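Side-chain contacts in serine-threonine phosphatase 2C (Toxoplasma gondii, PDB 2I44), which probably acts as a metal-dependent protein serine/threonine phosphatase and binds calcium ions: residues 107-112 and 144-149; 198-203 and 208-213; 270-275 and 300-305. All coordinates share one frame; numbering follows the deposited sequence.

Interaction 1: residues 107-112 and 144-149; sequences QLLDQA and VLAKGF
L109 of helix 98-130 drives its isobutyl group into the hairpin formed by strands 137-146 and 149-155, where it meets A146 and F149. CB sets out from the helix toward the strands. The first torsion places CG anti to the carbonyl carbon (chi1 -68°), and the branch then divides the work between its two methyls. CG itself stays behind them and makes no close approach to the hairpin. CD1 packs against F149 CB at 3.8 Å, and CD2 rests on A146 CB at 4.1 Å. V144 CG1 is farther from L109 CD2, at 4.6 Å, and borders the contact on the strand side. One leucine thus straddles both arms of the hairpin.

Those arms are joined by a type I' turn from A146 to F149, the tight two-residue connection of a beta hairpin. A146 N donates to F149 O at 2.8 Å, and F149 N returns a bond to A146 O at 2.9 Å. This hydrogen-bonded antiparallel pairing sets the CB atoms of A146 and F149 on the face of the sheet turned to the helix. At G148 the positive phi (79°) would press a side chain against the carbonyl O of K147, which suits glycine.

The F149 side chain crosses that of L109 at about a right angle. Its ring leads away from 107-112, to lie against D102, L105 and P106 earlier on the same helix and against V251 and R253 of strand 248-253, which pairs with 149-155. W85 of helix 83-92 also touches L109, bringing a second helix to this buried apolar seam.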
# COMPACT_ATOMS: atom_id res chain seq x y z
N GLN A 107 -4.95 -19.23 2.52
CA GLN A 107 -6.23 -18.69 2.95
C GLN A 107 -6.16 -18.09 4.35
O GLN A 107 -6.92 -17.16 4.66
CB GLN A 107 -7.33 -19.77 2.90
CG GLN A 107 -7.84 -20.06 1.49
CD GLN A 107 -8.07 -18.78 0.67
OE1 GLN A 107 -7.34 -18.51 -0.30
NE2 GLN A 107 -9.08 -18.00 1.05
N LEU A 108 -5.27 -18.60 5.19
CA LEU A 108 -5.12 -18.05 6.53
C LEU A 108 -4.50 -16.66 6.42
O LEU A 108 -4.89 -15.73 7.13
CB LEU A 108 -4.24 -18.96 7.39
CG LEU A 108 -4.86 -20.29 7.86
CD1 LEU A 108 -3.81 -21.09 8.62
CD2 LEU A 108 -6.07 -20.01 8.74
N LEU A 109 -3.54 -16.52 5.51
CA LEU A 109 -2.89 -15.23 5.29
C LEU A 109 -3.87 -14.24 4.68
O LEU A 109 -3.88 -13.07 5.05
CB LEU A 109 -1.68 -15.40 4.36
CG LEU A 109 -0.48 -16.19 4.89
CD1 LEU A 109 0.59 -16.31 3.80
CD2 LEU A 109 0.08 -15.48 6.12
N ASP A 110 -4.68 -14.71 3.74
CA ASP A 110 -5.67 -13.86 3.09
C ASP A 110 -6.60 -13.29 4.16
O ASP A 110 -6.77 -12.07 4.27
CB ASP A 110 -6.48 -14.69 2.08
CG ASP A 110 -7.66 -13.92 1.48
OD1 ASP A 110 -8.59 -13.56 2.24
OD2 ASP A 110 -7.67 -13.69 0.25
N GLN A 111 -7.18 -14.18 4.95
CA GLN A 111 -8.09 -13.78 6.02
C GLN A 111 -7.46 -12.83 7.03
O GLN A 111 -8.11 -11.89 7.50
CB GLN A 111 -8.62 -15.03 6.74
CG GLN A 111 -9.62 -14.73 7.83
CD GLN A 111 -10.89 -14.08 7.29
OE1 GLN A 111 -11.55 -14.64 6.41
NE2 GLN A 111 -11.23 -12.91 7.82
N ALA A 112 -6.20 -13.07 7.39
CA ALA A 112 -5.53 -12.21 8.36
C ALA A 112 -5.33 -10.80 7.81
O ALA A 112 -5.50 -9.81 8.53
CB ALA A 112 -4.17 -12.81 8.74
N VAL A 144 2.69 -9.19 3.06
CA VAL A 144 3.05 -10.00 4.21
C VAL A 144 3.82 -11.22 3.71
O VAL A 144 3.27 -12.07 3.02
CB VAL A 144 1.79 -10.43 4.99
CG1 VAL A 144 2.17 -11.38 6.14
CG2 VAL A 144 1.08 -9.20 5.54
N LEU A 145 5.11 -11.27 4.03
CA LEU A 145 5.96 -12.39 3.64
C LEU A 145 5.92 -13.41 4.77
O LEU A 145 6.16 -13.07 5.93
CB LEU A 145 7.40 -11.92 3.43
CG LEU A 145 8.43 -13.04 3.24
CD1 LEU A 145 8.19 -13.73 1.90
CD2 LEU A 145 9.84 -12.46 3.29
N ALA A 146 5.61 -14.66 4.44
CA ALA A 146 5.55 -15.72 5.44
C ALA A 146 5.76 -17.08 4.78
O ALA A 146 4.97 -17.51 3.94
CB ALA A 146 4.20 -15.70 6.15
N LYS A 147 6.84 -17.75 5.17
CA LYS A 147 7.21 -19.07 4.67
C LYS A 147 7.00 -19.24 3.17
O LYS A 147 6.23 -20.10 2.73
CB LYS A 147 6.42 -20.15 5.42
CG LYS A 147 6.98 -21.56 5.25
CD LYS A 147 6.08 -22.61 5.89
CE LYS A 147 6.66 -24.01 5.71
NZ LYS A 147 5.74 -25.08 6.20
N GLY A 148 7.67 -18.41 2.38
CA GLY A 148 7.57 -18.52 0.93
C GLY A 148 6.33 -17.93 0.27
O GLY A 148 6.20 -18.01 -0.94
N PHE A 149 5.43 -17.36 1.06
CA PHE A 149 4.23 -16.76 0.51
C PHE A 149 4.18 -15.27 0.79
O PHE A 149 4.64 -14.80 1.83
CB PHE A 149 2.98 -17.40 1.11
CG PHE A 149 2.71 -18.79 0.63
CD1 PHE A 149 2.23 -19.01 -0.66
CD2 PHE A 149 2.96 -19.89 1.45
CE1 PHE A 149 2.00 -20.31 -1.12
CE2 PHE A 149 2.74 -21.19 1.00
CZ PHE A 149 2.25 -21.40 -0.29

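Interaction 2: residues 198-203 and 208-213; sequences EYLHNH and FIRGGD
E198 and F208 form a hydrogen-bonded antiparallel pair in the small two-stranded hairpin of 196-198 and 208-210, which lies apart from the two main sheets of the PP2C fold. E198 N donates to F208 O at 2.8 Å, and F208 N donates back to E198 O over the same length; both donors lie in the carbonyl planes of their acceptors.

Between the charged residues there is stacking rather than a salt bridge: E198 CG sits over the centre of the R210 guanidinium, 3.4 Å above its plane, and the carboxylate lies beyond it, turned 19° from that plane. OE1 remains 4.2 Å from R210 NH1 with no N-H aimed at it, so this attraction is probably one of charge alone. E198 OE2 is held instead by S196 OG, while R210 makes a cation-pi contact with F214.

Apolar packing comes from L200, whose side chain crosses that of F208 at about a right angle. L200 CD1 approaches F208 CE2 to 3.5 Å, and L200 CD2 lies 4.1 Å from R210 NH2.

Farther on, a type II turn from L200 to H203 bends the chain, and H203 ND1 donates a nearly straight bond (172°) to H201 O, which lies in the imidazole plane.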
# COMPACT_ATOMS: atom_id res chain seq x y z
N GLU A 198 -18.08 12.15 -9.62
CA GLU A 198 -18.03 13.37 -10.41
C GLU A 198 -16.91 13.41 -11.44
O GLU A 198 -15.75 13.13 -11.13
CB GLU A 198 -17.89 14.58 -9.48
CG GLU A 198 -19.04 14.74 -8.47
CD GLU A 198 -20.39 14.88 -9.15
OE1 GLU A 198 -20.45 15.52 -10.22
OE2 GLU A 198 -21.39 14.35 -8.62
N TYR A 199 -17.27 13.76 -12.67
CA TYR A 199 -16.33 13.87 -13.77
C TYR A 199 -16.27 15.37 -14.05
O TYR A 199 -17.15 15.94 -14.70
CB TYR A 199 -16.87 13.10 -14.99
CG TYR A 199 -17.03 11.61 -14.75
CD1 TYR A 199 -16.03 10.71 -15.11
CD2 TYR A 199 -18.20 11.11 -14.17
CE1 TYR A 199 -16.18 9.34 -14.91
CE2 TYR A 199 -18.36 9.74 -13.96
CZ TYR A 199 -17.35 8.86 -14.33
OH TYR A 199 -17.52 7.51 -14.17
N LEU A 200 -15.24 16.02 -13.53
CA LEU A 200 -15.11 17.46 -13.67
C LEU A 200 -14.52 17.92 -15.00
O LEU A 200 -13.74 17.21 -15.65
CB LEU A 200 -14.31 18.01 -12.48
CG LEU A 200 -14.80 17.51 -11.11
CD1 LEU A 200 -14.13 18.31 -10.00
CD2 LEU A 200 -16.32 17.64 -11.01
N HIS A 201 -14.91 19.13 -15.40
CA HIS A 201 -14.48 19.76 -16.65
C HIS A 201 -12.97 19.63 -16.86
O HIS A 201 -12.18 19.93 -15.96
CB HIS A 201 -14.89 21.24 -16.63
CG HIS A 201 -14.56 21.98 -17.89
ND1 HIS A 201 -15.02 21.59 -19.13
CD2 HIS A 201 -13.86 23.12 -18.09
CE1 HIS A 201 -14.61 22.45 -20.04
NE2 HIS A 201 -13.90 23.39 -19.43
N ASN A 202 -12.58 19.16 -18.04
CA ASN A 202 -11.17 18.96 -18.40
C ASN A 202 -10.48 17.88 -17.59
O ASN A 202 -9.26 17.72 -17.69
CB ASN A 202 -10.36 20.26 -18.24
CG ASN A 202 -10.69 21.30 -19.29
OD1 ASN A 202 -10.95 20.96 -20.45
ND2 ASN A 202 -10.65 22.57 -18.91
N HIS A 203 -11.23 17.13 -16.80
CA HIS A 203 -10.64 16.07 -16.00
C HIS A 203 -11.49 14.80 -16.05
O HIS A 203 -11.56 14.05 -15.07
CB HIS A 203 -10.48 16.53 -14.55
CG HIS A 203 -9.52 17.67 -14.39
ND1 HIS A 203 -9.84 18.97 -14.73
CD2 HIS A 203 -8.25 17.70 -13.94
CE1 HIS A 203 -8.80 19.75 -14.49
NE2 HIS A 203 -7.82 19.00 -14.01
N PHE A 208 -13.96 11.89 -9.34
CA PHE A 208 -13.88 11.95 -7.89
C PHE A 208 -15.06 11.25 -7.23
O PHE A 208 -16.14 11.17 -7.82
CB PHE A 208 -13.92 13.40 -7.41
CG PHE A 208 -12.77 14.25 -7.90
CD1 PHE A 208 -11.62 14.39 -7.13
CD2 PHE A 208 -12.87 14.94 -9.11
CE1 PHE A 208 -10.56 15.20 -7.57
CE2 PHE A 208 -11.82 15.75 -9.55
CZ PHE A 208 -10.67 15.88 -8.78
N ILE A 209 -14.85 10.73 -6.02
CA ILE A 209 -15.93 10.14 -5.26
C ILE A 209 -16.36 11.33 -4.41
O ILE A 209 -15.54 11.94 -3.74
CB ILE A 209 -15.50 8.96 -4.34
CG1 ILE A 209 -16.65 8.64 -3.37
CG2 ILE A 209 -14.22 9.30 -3.58
CD1 ILE A 209 -16.50 7.31 -2.58
N ARG A 210 -17.64 11.66 -4.45
CA ARG A 210 -18.15 12.79 -3.69
C ARG A 210 -19.27 12.36 -2.75
O ARG A 210 -20.18 11.64 -3.15
CB ARG A 210 -18.65 13.86 -4.66
CG ARG A 210 -19.32 15.04 -3.99
CD ARG A 210 -19.79 16.06 -5.01
NE ARG A 210 -18.69 16.70 -5.71
CZ ARG A 210 -18.84 17.66 -6.63
NH1 ARG A 210 -20.06 18.07 -6.95
NH2 ARG A 210 -17.78 18.20 -7.22
N GLY A 211 -19.20 12.82 -1.50
CA GLY A 211 -20.22 12.48 -0.52
C GLY A 211 -21.59 13.06 -0.85
O GLY A 211 -21.71 14.02 -1.61
N GLY A 212 -22.63 12.49 -0.25
CA GLY A 212 -23.98 12.97 -0.49
C GLY A 212 -24.27 14.31 0.14
O GLY A 212 -25.21 15.00 -0.25
N ASP A 213 -23.44 14.70 1.10
CA ASP A 213 -23.62 15.97 1.80
C ASP A 213 -22.68 17.05 1.26
O ASP A 213 -22.65 18.17 1.78
CB ASP A 213 -23.37 15.77 3.29
CG ASP A 213 -21.96 15.27 3.58
OD1 ASP A 213 -21.28 14.83 2.63
OD2 ASP A 213 -21.54 15.31 4.76

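Interaction 3: residues 270-275 and 300-305; sequences DVMSAA and LAEQQS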
# COMPACT_ATOMS: atom_id res chain seq x y z
N ASP A 270 2.83 7.35 -11.43
CA ASP A 270 2.25 8.25 -12.41
C ASP A 270 3.29 8.57 -13.48
O ASP A 270 2.96 8.98 -14.59
CB ASP A 270 1.75 9.54 -11.75
CG ASP A 270 0.46 9.33 -10.95
OD1 ASP A 270 -0.24 8.32 -11.22
OD2 ASP A 270 0.14 10.17 -10.08
N VAL A 271 4.56 8.33 -13.15
CA VAL A 271 5.64 8.58 -14.09
C VAL A 271 6.26 7.32 -14.70
O VAL A 271 6.44 7.24 -15.92
CB VAL A 271 6.77 9.40 -13.43
CG1 VAL A 271 7.85 9.70 -14.46
CG2 VAL A 271 6.22 10.70 -12.85
N MSE A 272 6.58 6.35 -13.85
CA MSE A 272 7.22 5.11 -14.30
C MSE A 272 6.31 3.88 -14.42
O MSE A 272 5.41 3.69 -13.62
CB MSE A 272 8.37 4.77 -13.34
CG MSE A 272 9.43 5.85 -13.20
SE MSE A 272 10.41 6.09 -14.85
CE MSE A 272 10.73 8.00 -14.76
N SER A 273 6.57 3.05 -15.43
CA SER A 273 5.81 1.81 -15.64
C SER A 273 6.45 0.73 -14.75
O SER A 273 7.55 0.92 -14.25
CB SER A 273 5.92 1.34 -17.09
OG SER A 273 7.17 0.69 -17.30
N ALA A 274 5.77 -0.40 -14.58
CA ALA A 274 6.30 -1.48 -13.75
C ALA A 274 7.67 -1.94 -14.25
O ALA A 274 8.62 -2.06 -13.47
CB ALA A 274 5.31 -2.65 -13.72
N ALA A 275 7.77 -2.19 -15.55
CA ALA A 275 9.03 -2.63 -16.14
C ALA A 275 10.15 -1.60 -15.94
O ALA A 275 11.28 -1.96 -15.63
CB ALA A 275 8.84 -2.91 -17.64
N LEU A 300 12.31 12.02 -9.99
CA LEU A 300 12.40 13.46 -9.79
C LEU A 300 13.11 14.14 -10.96
O LEU A 300 12.72 15.23 -11.39
CB LEU A 300 13.13 13.76 -8.48
CG LEU A 300 12.34 13.48 -7.20
CD1 LEU A 300 13.24 13.54 -5.98
CD2 LEU A 300 11.22 14.50 -7.08
N ALA A 301 14.15 13.51 -11.49
CA ALA A 301 14.89 14.06 -12.61
C ALA A 301 13.97 14.16 -13.83
O ALA A 301 13.95 15.17 -14.53
CB ALA A 301 16.09 13.18 -12.93
N GLU A 302 13.21 13.10 -14.08
CA GLU A 302 12.29 13.07 -15.21
C GLU A 302 11.23 14.16 -15.08
O GLU A 302 10.87 14.81 -16.06
CB GLU A 302 11.60 11.71 -15.30
CG GLU A 302 10.60 11.57 -16.44
CD GLU A 302 11.21 11.87 -17.80
OE1 GLU A 302 12.42 11.58 -17.99
OE2 GLU A 302 10.50 12.39 -18.68
N GLN A 303 10.73 14.35 -13.87
CA GLN A 303 9.72 15.36 -13.63
C GLN A 303 10.27 16.76 -13.92
O GLN A 303 9.58 17.59 -14.52
CB GLN A 303 9.21 15.27 -12.19
CG GLN A 303 8.30 14.06 -11.90
CD GLN A 303 6.91 14.17 -12.52
OE1 GLN A 303 5.91 13.93 -11.85
NE2 GLN A 303 6.85 14.51 -13.80
N GLN A 304 11.52 17.02 -13.52
CA GLN A 304 12.13 18.32 -13.79
C GLN A 304 12.21 18.51 -15.29
O GLN A 304 11.86 19.56 -15.83
CB GLN A 304 13.55 18.41 -13.23
CG GLN A 304 13.71 18.21 -11.74
CD GLN A 304 15.11 18.58 -11.27
OE1 GLN A 304 15.41 19.75 -11.01
NE2 GLN A 304 15.98 17.57 -11.17
N SER A 305 12.67 17.46 -15.96
CA SER A 305 12.83 17.44 -17.41
C SER A 305 11.51 17.78 -18.11
O SER A 305 11.50 18.29 -19.23
CB SER A 305 13.30 16.05 -17.84
OG SER A 305 13.71 16.02 -19.20
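V271 and Q303 make the tight half of this contact. V271 CG2 stands above the plane of the Q303 amide, 3.4 Å from OE1 and 3.6 Å from CD, so that a methyl group is laid on a flat polar surface. The glutamine chain bends at its second torsion (chi2 -73°), which carries the amide back along the helix flank, with one face against V271 CG2. No hydrogen bond joins the two segments; this part is held by close van der Waals packing. The Q303 side chain also touches Q308 and A310 in the loop that follows the helix.

The other valine methyl reaches looser ground, with V271 CG1 lying 3.9 Å from E302 CG. Here M272, present as selenomethionine, curls its chain so that CE comes to 3.8 Å from E302 CB. E302 presents only its aliphatic part to these groups. Its CG runs anti to the backbone N (chi1 179°), and a bend at the next bond swings the carboxylate off to R306, with which OE2 forms a salt bridge. All four touching residues are partly exposed, so the whole contact lies at the surface.

After M272 comes S273, the N-cap of helix 274-286. The contact thus sets the loop between helices 266-269 and 274-286 against the last turns of helix 291-305. It supplies no calcium ligand, but the Q303 side chain is about 6 Å from that of D311, which binds calcium with D60 and D266 in the acidic metal centre characteristic of PP2C phosphatases.

Overall arrangement
The three contacts follow one another along the chain without interleaving and lie well apart, their centres separated by about 37 Å (interactions 1 and 2), 32 Å (1 and 3) and 27 Å (2 and 3). Interaction 1 joins helix 98-130 to the sheet containing strands 137-146 and 149-155. Interaction 3 sets the loop leading into helix 274-286 against helix 291-305; helix 274-286 itself packs on strand 169-174 of the other six-stranded sheet. These two lie on opposite sides of the chain's centre, as expected for the helix-flanked beta sandwich of PP2C. Interaction 2 shares neither sheet. The closest side chains, F208 and Q303, put interactions 2 and 3 about 12 and 10 Å from a bound calcium ion; interaction 1 lies away from it.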